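Aldo-keto reductase family 1, member B4 (Aldose reductase) (Schistosoma japonicum, PDB 4HBK) probably catalyses the NADPH-dependent reduction of aldehydes and sugars to alcohols, as an aldose reductase of the aldo/keto reductase family. Local coordinates at residues 54-59 / 291-296; 69-74 / 300-305; 146-151 / 167-172. All blocks are in the same frame, centred on the assembly; numbering follows the deposited sequence.

Contact 1: residues 54-59 / 291-296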
ATOM      1  N   TRP A  54      10.254   2.673  -0.715  1.00 17.67           N
ATOM      2  CA  TRP A  54      10.191   3.546  -1.870  1.00 23.41           C
ATOM      3  C   TRP A  54      11.568   3.640  -2.504  1.00 23.27           C
ATOM      4  O   TRP A  54      12.521   3.014  -2.029  1.00 20.61           O
ATOM      5  CB  TRP A  54       9.620   4.921  -1.494  1.00 21.69           C
ATOM      6  CG  TRP A  54      10.629   5.938  -1.039  1.00 23.45           C
ATOM      7  CD1 TRP A  54      11.234   6.895  -1.810  1.00 24.50           C
ATOM      8  CD2 TRP A  54      11.133   6.120   0.293  1.00 25.84           C
ATOM      9  NE1 TRP A  54      12.088   7.652  -1.039  1.00 24.91           N
ATOM     10  CE2 TRP A  54      12.045   7.196   0.252  1.00 24.96           C
ATOM     11  CE3 TRP A  54      10.908   5.473   1.513  1.00 24.84           C
ATOM     12  CZ2 TRP A  54      12.726   7.642   1.386  1.00 21.46           C
ATOM     13  CZ3 TRP A  54      11.587   5.917   2.638  1.00 22.15           C
ATOM     14  CH2 TRP A  54      12.483   6.994   2.565  1.00 22.28           C
ATOM     15  N   ASN A  55      11.657   4.400  -3.588  1.00 21.88           N
ATOM     16  CA  ASN A  55      12.913   4.573  -4.294  1.00 24.05           C
ATOM     17  C   ASN A  55      13.851   5.480  -3.497  1.00 26.95           C
ATOM     18  O   ASN A  55      14.193   6.579  -3.936  1.00 23.75           O
ATOM     19  CB  ASN A  55      12.666   5.158  -5.689  1.00 29.86           C
ATOM     20  CG  ASN A  55      13.843   4.941  -6.629  1.00 40.37           C
ATOM     21  OD1 ASN A  55      13.686   4.976  -7.850  1.00 44.50           O
ATOM     22  ND2 ASN A  55      15.026   4.697  -6.063  1.00 30.83           N
ATOM     23  N   SER A  56      14.253   5.003  -2.322  1.00 25.39           N
ATOM     24  CA  SER A  56      15.173   5.717  -1.447  1.00 23.96           C
ATOM     25  C   SER A  56      16.616   5.505  -1.894  1.00 28.59           C
ATOM     26  O   SER A  56      16.906   4.570  -2.650  1.00 26.29           O
ATOM     27  CB  SER A  56      15.004   5.221  -0.013  1.00 25.14           C
ATOM     28  OG  SER A  56      15.139   3.814   0.038  1.00 19.14           O
ATOM     29  N   PRO A  57      17.529   6.367  -1.416  1.00 25.81           N
ATOM     30  CA  PRO A  57      18.957   6.301  -1.752  1.00 30.24           C
ATOM     31  C   PRO A  57      19.505   4.891  -1.563  1.00 28.12           C
ATOM     32  O   PRO A  57      19.033   4.183  -0.678  1.00 25.71           O
ATOM     33  CB  PRO A  57      19.594   7.252  -0.739  1.00 28.70           C
ATOM     34  CG  PRO A  57      18.517   8.243  -0.433  1.00 32.95           C
ATOM     35  CD  PRO A  57      17.239   7.446  -0.454  1.00 27.92           C
ATOM     36  N   PRO A  58      20.511   4.504  -2.364  1.00 27.68           N
ATOM     37  CA  PRO A  58      20.992   3.119  -2.450  1.00 28.21           C
ATOM     38  C   PRO A  58      21.470   2.570  -1.102  1.00 27.52           C
ATOM     39  O   PRO A  58      22.198   3.259  -0.380  1.00 22.92           O
ATOM     40  CB  PRO A  58      22.173   3.208  -3.435  1.00 33.17           C
ATOM     41  CG  PRO A  58      22.010   4.525  -4.138  1.00 37.27           C
ATOM     42  CD  PRO A  58      21.351   5.431  -3.143  1.00 36.36           C
ATOM     43  N   GLY A  59      21.069   1.341  -0.778  1.00 21.50           N
ATOM     44  CA  GLY A  59      21.505   0.707   0.455  1.00 17.56           C
ATOM     45  C   GLY A  59      20.637   1.056   1.647  1.00 18.69           C
ATOM     46  O   GLY A  59      20.702   0.406   2.697  1.00 21.51           O
ATOM     47  N   LYS A 291       6.314   4.837   5.338  1.00 12.74           N
ATOM     48  CA  LYS A 291       7.613   4.707   4.680  1.00 16.20           C
ATOM     49  C   LYS A 291       8.725   5.330   5.526  1.00 16.94           C
ATOM     50  O   LYS A 291       8.594   6.449   6.014  1.00 15.39           O
ATOM     51  CB  LYS A 291       7.583   5.418   3.324  1.00 16.48           C
ATOM     52  CG  LYS A 291       6.475   4.956   2.400  1.00 25.02           C
ATOM     53  CD  LYS A 291       6.420   5.779   1.105  1.00 30.86           C
ATOM     54  CE  LYS A 291       5.334   5.260   0.152  1.00 31.17           C
ATOM     55  NZ  LYS A 291       5.891   4.373  -0.899  1.00 27.60           N
ATOM     56  N   SER A 292       9.826   4.614   5.693  1.00 19.15           N
ATOM     57  CA  SER A 292      10.993   5.211   6.323  1.00 17.17           C
ATOM     58  C   SER A 292      12.255   4.402   6.069  1.00 18.23           C
ATOM     59  O   SER A 292      12.209   3.185   5.922  1.00 15.77           O
ATOM     60  CB  SER A 292      10.774   5.386   7.822  1.00 16.57           C
ATOM     61  OG  SER A 292      11.865   6.088   8.389  1.00 18.58           O
ATOM     62  N   VAL A 293      13.381   5.098   5.993  1.00 15.80           N
ATOM     63  CA  VAL A 293      14.671   4.434   5.970  1.00 19.90           C
ATOM     64  C   VAL A 293      15.514   4.912   7.148  1.00 16.55           C
ATOM     65  O   VAL A 293      16.658   4.501   7.291  1.00 16.08           O
ATOM     66  CB  VAL A 293      15.433   4.661   4.647  1.00 23.58           C
ATOM     67  CG1 VAL A 293      14.752   3.905   3.494  1.00 19.30           C
ATOM     68  CG2 VAL A 293      15.573   6.167   4.351  1.00 20.01           C
ATOM     69  N   THR A 294      14.937   5.769   7.991  1.00 15.25           N
ATOM     70  CA  THR A 294      15.612   6.236   9.207  1.00 15.47           C
ATOM     71  C   THR A 294      15.302   5.309  10.387  1.00 15.68           C
ATOM     72  O   THR A 294      14.147   5.184  10.787  1.00 14.76           O
ATOM     73  CB  THR A 294      15.164   7.653   9.586  1.00 20.27           C
ATOM     74  OG1 THR A 294      15.224   8.504   8.435  1.00 21.65           O
ATOM     75  CG2 THR A 294      16.065   8.223  10.667  1.00 20.43           C
ATOM     76  N   PHE A 295      16.335   4.673  10.942  1.00 16.45           N
ATOM     77  CA  PHE A 295      16.169   3.718  12.048  1.00 15.22           C
ATOM     78  C   PHE A 295      15.252   4.217  13.173  1.00 16.83           C
ATOM     79  O   PHE A 295      14.330   3.515  13.582  1.00 14.98           O
ATOM     80  CB  PHE A 295      17.526   3.318  12.644  1.00 14.41           C
ATOM     81  CG  PHE A 295      18.430   2.575  11.686  1.00 15.14           C
ATOM     82  CD1 PHE A 295      17.956   2.118  10.463  1.00 13.57           C
ATOM     83  CD2 PHE A 295      19.755   2.329  12.020  1.00 12.27           C
ATOM     84  CE1 PHE A 295      18.792   1.438   9.588  1.00 13.44           C
ATOM     85  CE2 PHE A 295      20.590   1.644  11.154  1.00 12.37           C
ATOM     86  CZ  PHE A 295      20.111   1.196   9.940  1.00 13.41           C
ATOM     87  N   LYS A 296      15.511   5.418  13.687  1.00 17.94           N
ATOM     88  CA  LYS A 296      14.720   5.941  14.803  1.00 17.48           C
ATOM     89  C   LYS A 296      13.240   6.095  14.449  1.00 15.51           C
ATOM     90  O   LYS A 296      12.381   5.894  15.299  1.00 13.67           O
ATOM     91  CB  LYS A 296      15.275   7.275  15.291  1.00 19.57           C
ATOM     92  CG  LYS A 296      16.721   7.202  15.783  1.00 34.62           C
ATOM     93  CD  LYS A 296      16.806   6.960  17.285  1.00 40.83           C
ATOM     94  CE  LYS A 296      17.723   7.992  17.958  1.00 41.38           C
ATOM     95  NZ  LYS A 296      17.742   7.853  19.451  1.00 47.18           N
TER
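The indole of Trp-54 meets the segment 291-296 with its six-membered ring. Ser-292 N lies at the ring edge, near its plane, 3.8 Å from Trp-54 CZ3. Two aliphatic groups approach obliquely: Lys-291 CB comes to 3.8 Å from Trp-54 CE3, and Val-293 CG2 to 3.7 Å from Trp-54 CH2. One face is taken from within its own loop, by Ser-56 CB, 3.5 Å above the plane and offset toward the rim. The torsion of Trp-54 explains the reach: at chi1 89° CG stands between the backbone N and the carbonyl carbon, and the indole extends across to the other segment.

Val-293 uses both branches, CG2 at the indole and CG1 at Ser-56, where Ser-56 OG and Val-293 CG1 are 3.5 Å apart. The Lys-291 chain is extended up to its last torsion, which bends, and its NZ hydrogen-bonds to Thr-53 O and to the OH of Tyr-82, the predicted proton donor. Within 291-296, Ser-292 OG accepts from Thr-294 N at 3.1 Å, an ST turn just ahead of helix 295-302.

No hydrogen bond crosses between the segments, so their match rests on shape and apolar contact. In related reductases the tryptophan lines the substrate pocket and the segment after the last barrel strand helps bind NADPH. Consistent with that arrangement, carbon atoms of the indole and the valine methyls bring the two regions together here, while the lysine amine directs its polar bonds to Thr-53 and Tyr-82.

Contact 2: residues 69-74 / 300-305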
ATOM      1  N   LEU A  69      12.433  -5.571  10.731  1.00  9.94           N
ATOM      2  CA  LEU A  69      12.144  -6.937  11.160  1.00  9.38           C
ATOM      3  C   LEU A  69      12.686  -7.185  12.571  1.00 13.05           C
ATOM      4  O   LEU A  69      12.053  -7.874  13.360  1.00  9.91           O
ATOM      5  CB  LEU A  69      12.681  -7.980  10.167  1.00 10.28           C
ATOM      6  CG  LEU A  69      12.083  -8.051   8.754  1.00 16.12           C
ATOM      7  CD1 LEU A  69      12.835  -9.063   7.875  1.00 11.76           C
ATOM      8  CD2 LEU A  69      10.617  -8.396   8.793  1.00 13.57           C
ATOM      9  N   GLU A  70      13.843  -6.599  12.888  1.00 10.88           N
ATOM     10  CA  GLU A  70      14.399  -6.680  14.246  1.00 15.26           C
ATOM     11  C   GLU A  70      13.494  -6.015  15.275  1.00 12.94           C
ATOM     12  O   GLU A  70      13.321  -6.517  16.383  1.00 13.41           O
ATOM     13  CB  GLU A  70      15.804  -6.061  14.310  1.00  8.93           C
ATOM     14  CG  GLU A  70      16.848  -6.929  13.646  1.00 13.65           C
ATOM     15  CD  GLU A  70      18.177  -6.230  13.377  1.00 20.70           C
ATOM     16  OE1 GLU A  70      18.286  -4.984  13.519  1.00 16.08           O
ATOM     17  OE2 GLU A  70      19.127  -6.957  13.017  1.00 20.97           O
ATOM     18  N   ILE A  71      12.938  -4.871  14.902  1.00 11.62           N
ATOM     19  CA  ILE A  71      12.020  -4.136  15.754  1.00 10.87           C
ATOM     20  C   ILE A  71      10.716  -4.922  16.014  1.00 13.91           C
ATOM     21  O   ILE A  71      10.137  -4.838  17.086  1.00 15.06           O
ATOM     22  CB  ILE A  71      11.744  -2.733  15.142  1.00 10.81           C
ATOM     23  CG1 ILE A  71      12.944  -1.820  15.410  1.00 16.23           C
ATOM     24  CG2 ILE A  71      10.454  -2.114  15.698  1.00 10.20           C
ATOM     25  CD1 ILE A  71      13.013  -0.613  14.498  1.00 19.22           C
ATOM     26  N   GLY A  72      10.262  -5.693  15.035  1.00 13.20           N
ATOM     27  CA  GLY A  72       9.048  -6.464  15.213  1.00 12.23           C
ATOM     28  C   GLY A  72       8.087  -6.454  14.031  1.00 11.03           C
ATOM     29  O   GLY A  72       7.164  -7.246  14.001  1.00 13.09           O
ATOM     30  N   TYR A  73       8.287  -5.564  13.063  1.00 11.26           N
ATOM     31  CA  TYR A  73       7.451  -5.554  11.862  1.00 10.55           C
ATOM     32  C   TYR A  73       7.400  -6.953  11.230  1.00 11.68           C
ATOM     33  O   TYR A  73       8.430  -7.633  11.143  1.00  9.32           O
ATOM     34  CB  TYR A  73       8.024  -4.605  10.810  1.00  9.89           C
ATOM     35  CG  TYR A  73       7.936  -3.111  11.082  1.00 11.99           C
ATOM     36  CD1 TYR A  73       8.797  -2.491  11.986  1.00  9.36           C
ATOM     37  CD2 TYR A  73       7.039  -2.307  10.368  1.00  9.68           C
ATOM     38  CE1 TYR A  73       8.734  -1.124  12.209  1.00  9.55           C
ATOM     39  CE2 TYR A  73       6.973  -0.932  10.578  1.00 10.61           C
ATOM     40  CZ  TYR A  73       7.832  -0.352  11.501  1.00 11.57           C
ATOM     41  OH  TYR A  73       7.778   1.003  11.718  1.00 11.28           O
ATOM     42  N   ARG A  74       6.223  -7.361  10.752  1.00 10.39           N
ATOM     43  CA  ARG A  74       6.055  -8.670  10.113  1.00 10.89           C
ATOM     44  C   ARG A  74       5.328  -8.529   8.766  1.00 11.91           C
ATOM     45  O   ARG A  74       4.681  -9.455   8.275  1.00 11.60           O
ATOM     46  CB  ARG A  74       5.310  -9.637  11.048  1.00 13.58           C
ATOM     47  CG  ARG A  74       6.097 -10.031  12.319  1.00 10.77           C
ATOM     48  CD  ARG A  74       7.362 -10.809  11.956  1.00 12.70           C
ATOM     49  NE  ARG A  74       8.167 -11.194  13.120  1.00 12.54           N
ATOM     50  CZ  ARG A  74       9.207 -10.500  13.583  1.00 15.12           C
ATOM     51  NH1 ARG A  74       9.576  -9.361  13.001  1.00 11.16           N
ATOM     52  NH2 ARG A  74       9.876 -10.942  14.637  1.00 12.15           N
ATOM     53  N   GLU A 300      10.066   4.250  16.124  1.00 14.12           N
ATOM     54  CA  GLU A 300       8.973   5.064  16.636  1.00 17.26           C
ATOM     55  C   GLU A 300       7.610   4.666  16.038  1.00 14.09           C
ATOM     56  O   GLU A 300       6.624   4.497  16.761  1.00 13.09           O
ATOM     57  CB  GLU A 300       9.280   6.545  16.389  1.00 14.06           C
ATOM     58  CG  GLU A 300       8.090   7.476  16.444  1.00 18.36           C
ATOM     59  CD  GLU A 300       8.475   8.943  16.185  1.00 25.47           C
ATOM     60  OE1 GLU A 300       9.688   9.271  16.145  1.00 29.92           O
ATOM     61  OE2 GLU A 300       7.556   9.773  16.026  1.00 17.87           O
ATOM     62  N   ASN A 301       7.560   4.497  14.722  1.00 15.31           N
ATOM     63  CA  ASN A 301       6.301   4.167  14.042  1.00 14.19           C
ATOM     64  C   ASN A 301       5.657   2.886  14.570  1.00 15.20           C
ATOM     65  O   ASN A 301       4.441   2.699  14.460  1.00 15.17           O
ATOM     66  CB  ASN A 301       6.505   4.050  12.527  1.00 12.47           C
ATOM     67  CG  ASN A 301       6.793   5.391  11.863  1.00 14.76           C
ATOM     68  OD1 ASN A 301       6.567   6.440  12.455  1.00 13.09           O
ATOM     69  ND2 ASN A 301       7.281   5.355  10.625  1.00 10.07           N
ATOM     70  N   PHE A 302       6.466   2.003  15.146  1.00 12.45           N
ATOM     71  CA  PHE A 302       5.965   0.697  15.563  1.00 13.07           C
ATOM     72  C   PHE A 302       5.365   0.727  16.974  1.00 15.95           C
ATOM     73  O   PHE A 302       4.630  -0.180  17.351  1.00 14.99           O
ATOM     74  CB  PHE A 302       7.089  -0.345  15.476  1.00 12.84           C
ATOM     75  CG  PHE A 302       6.622  -1.781  15.598  1.00 11.77           C
ATOM     76  CD1 PHE A 302       5.954  -2.402  14.547  1.00 12.53           C
ATOM     77  CD2 PHE A 302       6.888  -2.518  16.744  1.00 12.28           C
ATOM     78  CE1 PHE A 302       5.527  -3.728  14.653  1.00 13.62           C
ATOM     79  CE2 PHE A 302       6.480  -3.843  16.857  1.00 13.72           C
ATOM     80  CZ  PHE A 302       5.796  -4.450  15.817  1.00 13.13           C
ATOM     81  N   GLN A 303       5.667   1.762  17.757  1.00 14.33           N
ATOM     82  CA  GLN A 303       5.186   1.800  19.138  1.00 14.61           C
ATOM     83  C   GLN A 303       3.816   2.466  19.217  1.00 14.84           C
ATOM     84  O   GLN A 303       3.671   3.538  19.802  1.00 13.40           O
ATOM     85  CB  GLN A 303       6.173   2.536  20.053  1.00 16.12           C
ATOM     86  CG  GLN A 303       7.653   2.317  19.734  1.00 17.96           C
ATOM     87  CD  GLN A 303       8.069   0.854  19.784  1.00 22.93           C
ATOM     88  OE1 GLN A 303       7.585   0.082  20.615  1.00 27.05           O
ATOM     89  NE2 GLN A 303       8.965   0.463  18.885  1.00 21.10           N
ATOM     90  N   VAL A 304       2.811   1.828  18.629  1.00 14.32           N
ATOM     91  CA  VAL A 304       1.488   2.428  18.536  1.00 13.87           C
ATOM     92  C   VAL A 304       0.389   1.514  19.074  1.00 15.13           C
ATOM     93  O   VAL A 304      -0.782   1.682  18.732  1.00 12.51           O
ATOM     94  CB  VAL A 304       1.146   2.773  17.072  1.00 12.79           C
ATOM     95  CG1 VAL A 304       2.008   3.911  16.572  1.00 11.71           C
ATOM     96  CG2 VAL A 304       1.321   1.544  16.186  1.00 12.35           C
ATOM     97  N   PHE A 305       0.761   0.544  19.905  1.00 16.19           N
ATOM     98  CA  PHE A 305      -0.195  -0.469  20.355  1.00 18.05           C
ATOM     99  C   PHE A 305      -0.413  -0.480  21.860  1.00 21.99           C
ATOM    100  O   PHE A 305      -0.898  -1.477  22.401  1.00 23.55           O
ATOM    101  CB  PHE A 305       0.240  -1.869  19.898  1.00 16.01           C
ATOM    102  CG  PHE A 305       0.292  -2.026  18.409  1.00 21.91           C
ATOM    103  CD1 PHE A 305      -0.876  -2.074  17.665  1.00 18.16           C
ATOM    104  CD2 PHE A 305       1.509  -2.121  17.751  1.00 18.45           C
ATOM    105  CE1 PHE A 305      -0.831  -2.216  16.292  1.00 20.66           C
ATOM    106  CE2 PHE A 305       1.564  -2.257  16.382  1.00 17.66           C
ATOM    107  CZ  PHE A 305       0.391  -2.303  15.647  1.00 19.00           C
TER
HETATM  108  O   HOH W   1       9.919  -2.646  19.214  1.00 27.07           O
HETATM  109  O   HOH W   2       8.052   2.813   9.326  1.00 13.74           O
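Tyr-73 OH, which lies against Asn-301 CB at 3.4 Å, is gripped twice: it bonds to the backbone O of Ile-298 and receives a hydrogen bond from a water 3.0 Å from Tyr-73 OH. That water in turn accepts from Asn-301 ND2, giving a bridge between the segments. The setting is the outer layer of an (alpha/beta)8 barrel, where the end of helix 60-71 and the turn leading to strand 75-77 meet the end of helix 295-302.

The Phe-302 ring is the main group reaching across from the second segment. With its CG anti to the backbone N (chi1 -168°), the ring projects toward Ile-71, Gly-72 and Tyr-73. Its CD1 stands 3.8 Å above the plane of the Tyr-73 ring, over the centre. The two rings are oblique, with planes at 34° and centroids 4.9 Å apart, and their side chains run past each other in opposite directions. Ile-71 adds an aliphatic contact, its CG2 lying 3.7 Å from Phe-302 CD2.

A second water joins the segments at the helix ends, donating to Ile-71 O and accepting from Gln-303 NE2. This amide nitrogen also bonds to Glu-299 O, so it has a partner in the last turn of the helix before it as well as the water. Within 69-74, Arg-74 NH1 donates to both Leu-69 O and Tyr-73 O, fixing the bend that follows the helix. At Gly-72, where phi is 137° and the chain leaves the helix, Phe-302 CZ rests 3.5 Å from Gly-72 C.

Contact 3: residues 146-151 / 167-172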
ATOM      1  N   PRO A 146      -5.203   2.355 -11.763  1.00  8.69           N
ATOM      2  CA  PRO A 146      -6.213   2.061 -12.795  1.00 11.37           C
ATOM      3  C   PRO A 146      -5.864   2.623 -14.188  1.00 12.31           C
ATOM      4  O   PRO A 146      -6.689   2.543 -15.114  1.00 10.01           O
ATOM      5  CB  PRO A 146      -7.478   2.758 -12.280  1.00  9.21           C
ATOM      6  CG  PRO A 146      -7.047   3.617 -11.102  1.00 10.16           C
ATOM      7  CD  PRO A 146      -5.571   3.506 -10.923  1.00 10.16           C
ATOM      8  N   VAL A 147      -4.661   3.169 -14.337  1.00  8.86           N
ATOM      9  CA  VAL A 147      -4.259   3.818 -15.595  1.00 10.60           C
ATOM     10  C   VAL A 147      -3.113   3.086 -16.301  1.00 10.90           C
ATOM     11  O   VAL A 147      -1.955   3.226 -15.929  1.00  8.23           O
ATOM     12  CB  VAL A 147      -3.830   5.279 -15.361  1.00 11.99           C
ATOM     13  CG1 VAL A 147      -3.311   5.907 -16.668  1.00 13.46           C
ATOM     14  CG2 VAL A 147      -4.989   6.095 -14.784  1.00 11.33           C
ATOM     15  N   PRO A 148      -3.433   2.304 -17.336  1.00 10.29           N
ATOM     16  CA  PRO A 148      -2.353   1.578 -18.007  1.00 12.66           C
ATOM     17  C   PRO A 148      -1.451   2.507 -18.822  1.00 14.33           C
ATOM     18  O   PRO A 148      -1.902   3.539 -19.313  1.00 15.21           O
ATOM     19  CB  PRO A 148      -3.097   0.578 -18.912  1.00 12.14           C
ATOM     20  CG  PRO A 148      -4.471   1.120 -19.041  1.00 17.16           C
ATOM     21  CD  PRO A 148      -4.767   1.882 -17.787  1.00 11.50           C
ATOM     22  N   LEU A 149      -0.183   2.126 -18.946  1.00 11.42           N
ATOM     23  CA  LEU A 149       0.817   2.877 -19.691  1.00 14.85           C
ATOM     24  C   LEU A 149       1.398   1.945 -20.748  1.00 15.01           C
ATOM     25  O   LEU A 149       1.375   0.713 -20.579  1.00 12.83           O
ATOM     26  CB  LEU A 149       1.927   3.340 -18.749  1.00 10.88           C
ATOM     27  CG  LEU A 149       1.855   4.760 -18.178  1.00 13.40           C
ATOM     28  CD1 LEU A 149       0.449   5.284 -18.038  1.00 12.74           C
ATOM     29  CD2 LEU A 149       2.589   4.821 -16.843  1.00 13.69           C
ATOM     30  N   LYS A 150       1.910   2.518 -21.833  1.00 12.62           N
ATOM     31  CA  LYS A 150       2.438   1.718 -22.939  1.00 16.42           C
ATOM     32  C   LYS A 150       3.530   0.755 -22.479  1.00 16.60           C
ATOM     33  O   LYS A 150       4.460   1.138 -21.772  1.00 18.79           O
ATOM     34  CB  LYS A 150       2.960   2.621 -24.062  1.00 21.64           C
ATOM     35  CG  LYS A 150       3.462   1.866 -25.292  1.00 23.63           C
ATOM     36  CD  LYS A 150       3.999   2.815 -26.365  1.00 36.22           C
ATOM     37  CE  LYS A 150       5.400   3.328 -26.028  1.00 40.15           C
ATOM     38  NZ  LYS A 150       6.465   2.315 -26.332  1.00 52.07           N
ATOM     39  N   HIS A 151       3.415  -0.502 -22.885  1.00 13.99           N
ATOM     40  CA  HIS A 151       4.405  -1.505 -22.520  1.00 19.81           C
ATOM     41  C   HIS A 151       5.629  -1.461 -23.425  1.00 23.98           C
ATOM     42  O   HIS A 151       5.534  -1.082 -24.587  1.00 23.48           O
ATOM     43  CB  HIS A 151       3.794  -2.903 -22.614  1.00 20.92           C
ATOM     44  CG  HIS A 151       4.778  -4.002 -22.362  1.00 24.99           C
ATOM     45  ND1 HIS A 151       5.599  -4.510 -23.348  1.00 27.48           N
ATOM     46  CD2 HIS A 151       5.082  -4.686 -21.232  1.00 19.95           C
ATOM     47  CE1 HIS A 151       6.360  -5.463 -22.839  1.00 25.33           C
ATOM     48  NE2 HIS A 151       6.068  -5.590 -21.558  1.00 26.58           N
ATOM     49  N   ASP A 167      -2.041   3.751 -22.335  1.00 17.38           N
ATOM     50  CA  ASP A 167      -2.529   2.546 -22.989  1.00 16.24           C
ATOM     51  C   ASP A 167      -3.985   2.327 -22.583  1.00 16.79           C
ATOM     52  O   ASP A 167      -4.468   2.950 -21.636  1.00 18.65           O
ATOM     53  CB  ASP A 167      -1.646   1.334 -22.642  1.00 14.24           C
ATOM     54  CG  ASP A 167      -1.882   0.150 -23.582  1.00 19.33           C
ATOM     55  OD1 ASP A 167      -2.595   0.330 -24.594  1.00 14.73           O
ATOM     56  OD2 ASP A 167      -1.353  -0.956 -23.317  1.00 15.86           O
ATOM     57  N   ASN A 168      -4.694   1.470 -23.309  1.00 16.39           N
ATOM     58  CA  ASN A 168      -6.083   1.159 -22.973  1.00 16.75           C
ATOM     59  C   ASN A 168      -6.277  -0.332 -22.693  1.00 17.57           C
ATOM     60  O   ASN A 168      -6.176  -1.156 -23.600  1.00 16.12           O
ATOM     61  CB  ASN A 168      -7.028   1.609 -24.090  1.00 25.35           C
ATOM     62  CG  ASN A 168      -6.914   3.091 -24.389  1.00 34.60           C
ATOM     63  OD1 ASN A 168      -6.345   3.858 -23.605  1.00 42.80           O
ATOM     64  ND2 ASN A 168      -7.462   3.509 -25.528  1.00 45.72           N
ATOM     65  N   VAL A 169      -6.550  -0.674 -21.436  1.00 16.07           N
ATOM     66  CA  VAL A 169      -6.719  -2.070 -21.041  1.00 14.89           C
ATOM     67  C   VAL A 169      -7.817  -2.177 -20.002  1.00 16.71           C
ATOM     68  O   VAL A 169      -7.680  -1.640 -18.905  1.00 13.35           O
ATOM     69  CB  VAL A 169      -5.441  -2.648 -20.411  1.00 15.91           C
ATOM     70  CG1 VAL A 169      -5.631  -4.129 -20.137  1.00 12.99           C
ATOM     71  CG2 VAL A 169      -4.226  -2.404 -21.315  1.00 15.77           C
ATOM     72  N   PRO A 170      -8.911  -2.881 -20.332  1.00 14.94           N
ATOM     73  CA  PRO A 170      -9.991  -2.934 -19.345  1.00 17.90           C
ATOM     74  C   PRO A 170      -9.519  -3.510 -18.012  1.00 13.02           C
ATOM     75  O   PRO A 170      -8.743  -4.472 -17.959  1.00 12.77           O
ATOM     76  CB  PRO A 170     -11.025  -3.845 -20.013  1.00 18.66           C
ATOM     77  CG  PRO A 170     -10.756  -3.682 -21.493  1.00 18.25           C
ATOM     78  CD  PRO A 170      -9.259  -3.607 -21.566  1.00 17.24           C
ATOM     79  N   HIS A 171      -9.991  -2.907 -16.934  1.00 10.83           N
ATOM     80  CA  HIS A 171      -9.639  -3.376 -15.603  1.00 12.75           C
ATOM     81  C   HIS A 171      -9.938  -4.853 -15.408  1.00 13.21           C
ATOM     82  O   HIS A 171      -9.125  -5.575 -14.833  1.00 10.08           O
ATOM     83  CB  HIS A 171     -10.324  -2.517 -14.553  1.00  9.85           C
ATOM     84  CG  HIS A 171      -9.846  -1.103 -14.552  1.00 14.36           C
ATOM     85  ND1 HIS A 171     -10.615  -0.047 -14.119  1.00 11.47           N
ATOM     86  CD2 HIS A 171      -8.660  -0.571 -14.944  1.00 11.24           C
ATOM     87  CE1 HIS A 171      -9.927   1.075 -14.236  1.00 12.66           C
ATOM     88  NE2 HIS A 171      -8.735   0.784 -14.730  1.00 12.05           N
ATOM     89  N   GLU A 172     -11.087  -5.311 -15.905  1.00 11.01           N
ATOM     90  CA  GLU A 172     -11.498  -6.697 -15.684  1.00 14.57           C
ATOM     91  C   GLU A 172     -10.607  -7.697 -16.411  1.00 14.10           C
ATOM     92  O   GLU A 172     -10.468  -8.843 -15.971  1.00 13.94           O
ATOM     93  CB  GLU A 172     -12.981  -6.921 -16.032  1.00 16.07           C
ATOM     94  CG  GLU A 172     -13.391  -6.551 -17.460  1.00 17.53           C
ATOM     95  CD  GLU A 172     -13.761  -5.071 -17.624  1.00 20.42           C
ATOM     96  OE1 GLU A 172     -13.335  -4.237 -16.796  1.00 16.57           O
ATOM     97  OE2 GLU A 172     -14.489  -4.740 -18.590  1.00 26.48           O
TER
HETATM   98  O   HOH W   3      -0.765  -1.559 -20.260  1.00 20.75           O
HETATM   99  O   HOH W   4       1.129  -1.704 -24.447  1.00 31.36           O
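His-171 NE2 donates to Pro-146 O over 2.7 Å in an almost straight bond, with an N-H...O angle of 175°. The acceptor lies in the ring plane of the histidine and the donor sits on a lone pair of the carbonyl, so the geometry is good at both ends. The imidazole also touches the proline ring, His-171 NE2 lying 3.4 Å from Pro-146 CB.

The second direct bond is backbone to backbone: Asp-167 N donates to Pro-148 O at 3.0 Å, from well above the carbonyl plane. Proline has no N-H to give, and Pro-146 and Pro-148 take part as acceptors through their oxygens. The Pro-148 ring packs against the opposing chain, with CB 4.0 Å from Val-169 CG2. The two segments run roughly opposite ways, their end-to-end directions 148° apart.

Both carboxylate oxygens of Asp-167 are satisfied. OD1 accepts from Asn-168 N at 2.7 Å, and OD2 forms a salt bridge with Arg-118 NE and accepts from a water 2.8 Å from Asp-167 OD2. The same water accepts from His-151 N, linking the carboxylate to the opposing backbone. Asp-167 CB meanwhile lies 3.6 Å from Leu-149 C, and Asp-167 O is bonded by His-335 NE2.

These bonds pin the two ends of a long excursion between strand 138-143 and helix 171-183. It is a beta-alpha loop at the C-terminal end of the barrel, beside the predicted substrate-binding His-144, the end of an aldo/keto reductase barrel that carries the active site.

How the contacts relate
All three contacts are partly buried, their centres 16 to 20 Å from the chain's centre; contact 1 sits beside the predicted active site, contact 2 at the barrel's periphery. Contact 1 joins the loops entering helices 60-71 and 295-302, and contact 2 joins the ends where they finish; their centres are 15 Å apart. The centre of contact 3 lies about 30 Å from that of contact 1 and about 36 Å from that of contact 2, and it holds a single connecting loop in the sequence enclosed by both. Chemistry varies accordingly: contact 1 has only non-bonded contacts across it; contact 2 pairs aromatic packing with bridging waters; contact 3 relies on direct hydrogen bonds and water at a carboxylate.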